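PDB 3H2G: esterase from Xanthomonas oryzae pv. oryzae, which is an esterase that degrades rice cell walls and is needed for virulence of the bacterium on rice. Local coordinates for residues A184-I189 / P324-L329; T328-S333 / K342-A347. All coordinates share one frame; numbering follows the deposited sequence.

Contact 1 (A184-I189 / P324-L329); sequences ATQREI and PQTPTL
Q186 swings its CG anti to the backbone N (chi1 171°), a torsion that, with the extended chain beyond it, carries the terminal amide away from the helix 177-192 to T328. On the other side, T328 has chi1 of -52°, which sets OG1 beside its own backbone N, where the amide can find it. NE2 of Q186 donates to OG1 of T328 over 3.0 Å, with an N-H...O angle of 151°; the hydroxyl lies somewhat tilted from the amide plane. That hydroxyl in turn donates to the carbonyl O of T326, OG1 of T328 standing 2.6 Å from that atom and above the carbonyl plane, which makes a short relay from glutamine through threonine to backbone. Threonine suits the place because its beta-branched side chain fits an extended strand, with the hydroxyl accepting and donating at once and the methyl CG2 lying 4.0 Å from OE1 of Q186.

NE2 of Q186 also lies 3.6 Å from CB of T326 and 3.9 Å from CB of P324. All four touching residues are buried, and the amide's polarity is met elsewhere too: NE2 also bonds to OE2 of E190, one helical turn further on, and OE1 bonds to S202 of strand 198-205. These several bonds should fix which end of the glutamine amide is nitrogen and hold its rotation. OE2 of E190 accepts from T326 OG1 as well, while its OE1 takes Q325 N, one carboxylate thus joining helix to loop at several points. In the alpha/beta-hydrolase fold, to which family match and sheet topology point, helix 177-192 follows the probable GxSxG nucleophile elbow, here joined to the loop entering a later parallel strand of the central sheet.

Contact 2 (T328-S333 / K342-A347); sequences TLLCGS and KNAQTA
The strand 328-332 and the helix 342-353 that follows it are the first two elements of a beta-alpha-beta crossover, and they meet through L330, A344 and A347. The CA atoms of L330 and A344 come to 6.2 Å, an approach that the small alanine side chain permits. With chi1 at -55°, the CG of L330 sits beside its backbone N, and one branch, CD1, makes most of the touch: it lies 3.8 Å from CB of A344 and 4.1 Å from CB of A347. CB of L330 adds a 4.0 Å contact to CB of A344. Alanines three residues apart lie on the same helix face, and the branched, apolar leucine lays one methyl against both of these small side chains, which lets strand and helix come close.

The crossover is completed by strand 359-363, parallel and next to 328-332 in the sheet; its V359 and L361 touch L330 and A344 respectively. The C331 side chain points away from the helix, and its SG is bonded in a disulfide to C384 of helix 376-396.

Overall arrangement
The two contacts lie about 13 Å apart, centre to centre, and meet on the strand 328-332: contact 1 ends where contact 2 begins, with T328 and L329 common to both. Along the chain the order is helix 177-192, then the loop and strand, then helix 342-353. Contact 1 is the long-range one, spanning well over a hundred residues and tying the strand's entry to a helix from the first half of the chain. Contact 2 is local, made within one crossover of the mixed central sheet. The strand thus has polar bonds at its start and apolar contact with helix 342-353 further on, and the loop leaving it probably carries the acid of a Ser-His-Asp triad.

Contact 1 (A184-I189 / P324-L329)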
loop_
_atom_site.group_PDB
_atom_site.type_symbol
_atom_site.label_atom_id
_atom_site.label_comp_id
_atom_site.label_asym_id
_atom_site.label_seq_id
_atom_site.Cartn_x
_atom_site.Cartn_y
_atom_site.Cartn_z
ATOM N N ALA A 184 1.640 7.537 -4.929
ATOM C CA ALA A 184 0.515 8.405 -5.272
ATOM C C ALA A 184 0.434 9.556 -4.276
ATOM O O ALA A 184 0.110 10.693 -4.638
ATOM C CB ALA A 184 -0.791 7.608 -5.264
ATOM N N THR A 185 0.724 9.253 -3.015
ATOM C CA THR A 185 0.700 10.262 -1.961
ATOM C C THR A 185 1.856 11.241 -2.179
ATOM O O THR A 185 1.709 12.452 -1.997
ATOM C CB THR A 185 0.832 9.605 -0.565
ATOM O OG1 THR A 185 -0.262 8.698 -0.358
ATOM C CG2 THR A 185 0.824 10.663 0.528
ATOM N N GLN A 186 3.009 10.715 -2.575
ATOM C CA GLN A 186 4.167 11.565 -2.826
ATOM C C GLN A 186 3.868 12.542 -3.960
ATOM O O GLN A 186 4.177 13.728 -3.873
ATOM C CB GLN A 186 5.378 10.715 -3.204
ATOM C CG GLN A 186 6.558 11.542 -3.686
ATOM C CD GLN A 186 7.710 10.692 -4.179
ATOM O OE1 GLN A 186 7.621 9.463 -4.220
ATOM N NE2 GLN A 186 8.801 11.347 -4.565
ATOM N N ARG A 187 3.267 12.036 -5.030
ATOM C CA ARG A 187 2.943 12.874 -6.174
ATOM C C ARG A 187 2.001 14.012 -5.786
ATOM O O ARG A 187 2.188 15.152 -6.210
ATOM C CB ARG A 187 2.305 12.033 -7.287
ATOM C CG ARG A 187 2.019 12.828 -8.558
ATOM C CD ARG A 187 1.436 11.959 -9.658
ATOM N NE ARG A 187 0.141 11.394 -9.282
ATOM C CZ ARG A 187 -0.607 10.647 -10.088
ATOM N NH1 ARG A 187 -0.185 10.374 -11.319
ATOM N NH2 ARG A 187 -1.772 10.176 -9.669
ATOM N N GLU A 188 0.998 13.698 -4.973
ATOM C CA GLU A 188 0.016 14.688 -4.536
ATOM C C GLU A 188 0.613 15.762 -3.630
ATOM O O GLU A 188 0.323 16.948 -3.788
ATOM C CB GLU A 188 -1.144 13.986 -3.823
ATOM C CG GLU A 188 -2.246 14.909 -3.304
ATOM C CD GLU A 188 -2.908 15.726 -4.402
ATOM O OE1 GLU A 188 -2.918 15.276 -5.568
ATOM O OE2 GLU A 188 -3.436 16.814 -4.090
ATOM N N ILE A 189 1.447 15.351 -2.679
ATOM C CA ILE A 189 2.064 16.309 -1.770
ATOM C C ILE A 189 2.999 17.250 -2.534
ATOM O O ILE A 189 2.964 18.464 -2.338
ATOM C CB ILE A 189 2.838 15.585 -0.642
ATOM C CG1 ILE A 189 1.844 14.856 0.274
ATOM C CG2 ILE A 189 3.667 16.588 0.155
ATOM C CD1 ILE A 189 2.496 14.064 1.402
ATOM N N PRO A 324 9.369 13.357 -10.046
ATOM C CA PRO A 324 9.547 13.344 -8.589
ATOM C C PRO A 324 10.635 14.319 -8.147
ATOM O O PRO A 324 11.719 14.361 -8.736
ATOM C CB PRO A 324 9.913 11.888 -8.297
ATOM C CG PRO A 324 9.236 11.134 -9.414
ATOM C CD PRO A 324 9.549 12.006 -10.604
ATOM N N GLN A 325 10.337 15.102 -7.113
ATOM C CA GLN A 325 11.275 16.091 -6.594
ATOM C C GLN A 325 11.953 15.615 -5.308
ATOM O O GLN A 325 13.050 16.057 -4.967
ATOM C CB GLN A 325 10.541 17.408 -6.320
ATOM C CG GLN A 325 11.449 18.559 -5.915
ATOM C CD GLN A 325 12.035 19.304 -7.108
ATOM O OE1 GLN A 325 11.967 18.835 -8.248
ATOM N NE2 GLN A 325 12.623 20.469 -6.845
ATOM N N THR A 326 11.288 14.712 -4.599
ATOM C CA THR A 326 11.801 14.175 -3.341
ATOM C C THR A 326 12.770 13.013 -3.544
ATOM O O THR A 326 12.567 12.178 -4.428
ATOM C CB THR A 326 10.639 13.654 -2.463
ATOM O OG1 THR A 326 9.703 14.711 -2.230
ATOM C CG2 THR A 326 11.160 13.134 -1.124
ATOM N N PRO A 327 13.850 12.951 -2.741
ATOM C CA PRO A 327 14.785 11.834 -2.901
ATOM C C PRO A 327 13.939 10.570 -2.743
ATOM O O PRO A 327 13.252 10.396 -1.735
ATOM C CB PRO A 327 15.756 12.038 -1.748
ATOM C CG PRO A 327 15.852 13.536 -1.678
ATOM C CD PRO A 327 14.390 13.960 -1.811
ATOM N N THR A 328 13.985 9.699 -3.741
ATOM C CA THR A 328 13.167 8.495 -3.718
ATOM C C THR A 328 13.960 7.226 -3.980
ATOM O O THR A 328 14.901 7.220 -4.771
ATOM C CB THR A 328 12.047 8.609 -4.776
ATOM O OG1 THR A 328 11.344 9.843 -4.586
ATOM C CG2 THR A 328 11.061 7.453 -4.663
ATOM N N LEU A 329 13.571 6.150 -3.304
ATOM C CA LEU A 329 14.223 4.863 -3.473
ATOM C C LEU A 329 13.168 3.782 -3.655
ATOM O O LEU A 329 12.431 3.453 -2.726
ATOM C CB LEU A 329 15.096 4.529 -2.257
ATOM C CG LEU A 329 15.842 3.188 -2.325
ATOM C CD1 LEU A 329 16.681 3.122 -3.602
ATOM C CD2 LEU A 329 16.724 3.033 -1.094
#

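Contact 2 (T328-S333 / K342-A347)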
loop_
_atom_site.group_PDB
_atom_site.type_symbol
_atom_site.label_atom_id
_atom_site.label_comp_id
_atom_site.label_asym_id
_atom_site.label_seq_id
_atom_site.Cartn_x
_atom_site.Cartn_y
_atom_site.Cartn_z
ATOM N N THR A 328 13.985 9.699 -3.741
ATOM C CA THR A 328 13.167 8.495 -3.718
ATOM C C THR A 328 13.960 7.226 -3.980
ATOM O O THR A 328 14.901 7.220 -4.771
ATOM C CB THR A 328 12.047 8.609 -4.776
ATOM O OG1 THR A 328 11.344 9.843 -4.586
ATOM C CG2 THR A 328 11.061 7.453 -4.663
ATOM N N LEU A 329 13.571 6.150 -3.304
ATOM C CA LEU A 329 14.223 4.863 -3.473
ATOM C C LEU A 329 13.168 3.782 -3.655
ATOM O O LEU A 329 12.431 3.453 -2.726
ATOM C CB LEU A 329 15.096 4.529 -2.257
ATOM C CG LEU A 329 15.842 3.188 -2.325
ATOM C CD1 LEU A 329 16.681 3.122 -3.602
ATOM C CD2 LEU A 329 16.724 3.033 -1.094
ATOM N N LEU A 330 13.082 3.248 -4.868
ATOM C CA LEU A 330 12.121 2.195 -5.161
ATOM C C LEU A 330 12.784 0.866 -4.830
ATOM O O LEU A 330 13.879 0.578 -5.306
ATOM C CB LEU A 330 11.729 2.238 -6.640
ATOM C CG LEU A 330 11.199 3.577 -7.163
ATOM C CD1 LEU A 330 10.815 3.432 -8.626
ATOM C CD2 LEU A 330 9.997 4.020 -6.342
ATOM N N CYS A 331 12.130 0.062 -4.003
ATOM C CA CYS A 331 12.690 -1.225 -3.618
ATOM C C CYS A 331 11.784 -2.357 -4.070
ATOM O O CYS A 331 10.563 -2.214 -4.124
ATOM C CB CYS A 331 12.880 -1.281 -2.100
ATOM S SG CYS A 331 13.795 -2.723 -1.452
ATOM N N GLY A 332 12.401 -3.483 -4.401
ATOM C CA GLY A 332 11.651 -4.637 -4.844
ATOM C C GLY A 332 12.608 -5.791 -5.040
ATOM O O GLY A 332 13.776 -5.698 -4.666
ATOM N N SER A 333 12.115 -6.877 -5.624
ATOM C CA SER A 333 12.938 -8.053 -5.864
ATOM C C SER A 333 12.719 -8.587 -7.272
ATOM O O SER A 333 11.583 -8.667 -7.744
ATOM C CB SER A 333 12.601 -9.147 -4.848
ATOM O OG SER A 333 13.177 -10.388 -5.229
ATOM N N LYS A 342 9.967 -4.718 -13.037
ATOM C CA LYS A 342 9.884 -3.933 -14.264
ATOM C C LYS A 342 9.147 -2.629 -13.957
ATOM O O LYS A 342 9.372 -1.608 -14.600
ATOM C CB LYS A 342 9.118 -4.709 -15.340
ATOM C CG LYS A 342 8.844 -3.910 -16.612
ATOM C CD LYS A 342 7.904 -4.648 -17.561
ATOM C CE LYS A 342 7.575 -3.779 -18.780
ATOM N NZ LYS A 342 6.571 -4.395 -19.688
ATOM N N ASN A 343 8.261 -2.678 -12.966
ATOM C CA ASN A 343 7.493 -1.503 -12.563
ATOM C C ASN A 343 8.399 -0.356 -12.134
ATOM O O ASN A 343 8.199 0.790 -12.543
ATOM C CB ASN A 343 6.546 -1.867 -11.416
ATOM C CG ASN A 343 5.268 -2.510 -11.905
ATOM O OD1 ASN A 343 4.381 -1.830 -12.422
ATOM N ND2 ASN A 343 5.170 -3.826 -11.757
ATOM N N ALA A 344 9.391 -0.667 -11.306
ATOM C CA ALA A 344 10.327 0.345 -10.821
ATOM C C ALA A 344 11.226 0.837 -11.952
ATOM O O ALA A 344 11.511 2.032 -12.058
ATOM C CB ALA A 344 11.174 -0.231 -9.691
ATOM N N GLN A 345 11.672 -0.089 -12.795
ATOM C CA GLN A 345 12.534 0.247 -13.922
ATOM C C GLN A 345 11.804 1.162 -14.897
ATOM O O GLN A 345 12.366 2.148 -15.381
ATOM C CB GLN A 345 12.988 -1.035 -14.631
ATOM C CG GLN A 345 13.967 -1.863 -13.803
ATOM C CD GLN A 345 14.078 -3.305 -14.264
ATOM O OE1 GLN A 345 15.003 -4.021 -13.875
ATOM N NE2 GLN A 345 13.128 -3.746 -15.079
ATOM N N THR A 346 10.547 0.831 -15.176
ATOM C CA THR A 346 9.722 1.624 -16.078
ATOM C C THR A 346 9.495 3.012 -15.478
ATOM O O THR A 346 9.598 4.025 -16.166
ATOM C CB THR A 346 8.344 0.955 -16.307
ATOM O OG1 THR A 346 8.528 -0.303 -16.970
ATOM C CG2 THR A 346 7.445 1.848 -17.157
ATOM N N ALA A 347 9.184 3.052 -14.189
ATOM C CA ALA A 347 8.944 4.321 -13.512
ATOM C C ALA A 347 10.160 5.240 -13.607
ATOM O O ALA A 347 10.047 6.396 -14.012
ATOM C CB ALA A 347 8.587 4.073 -12.051
#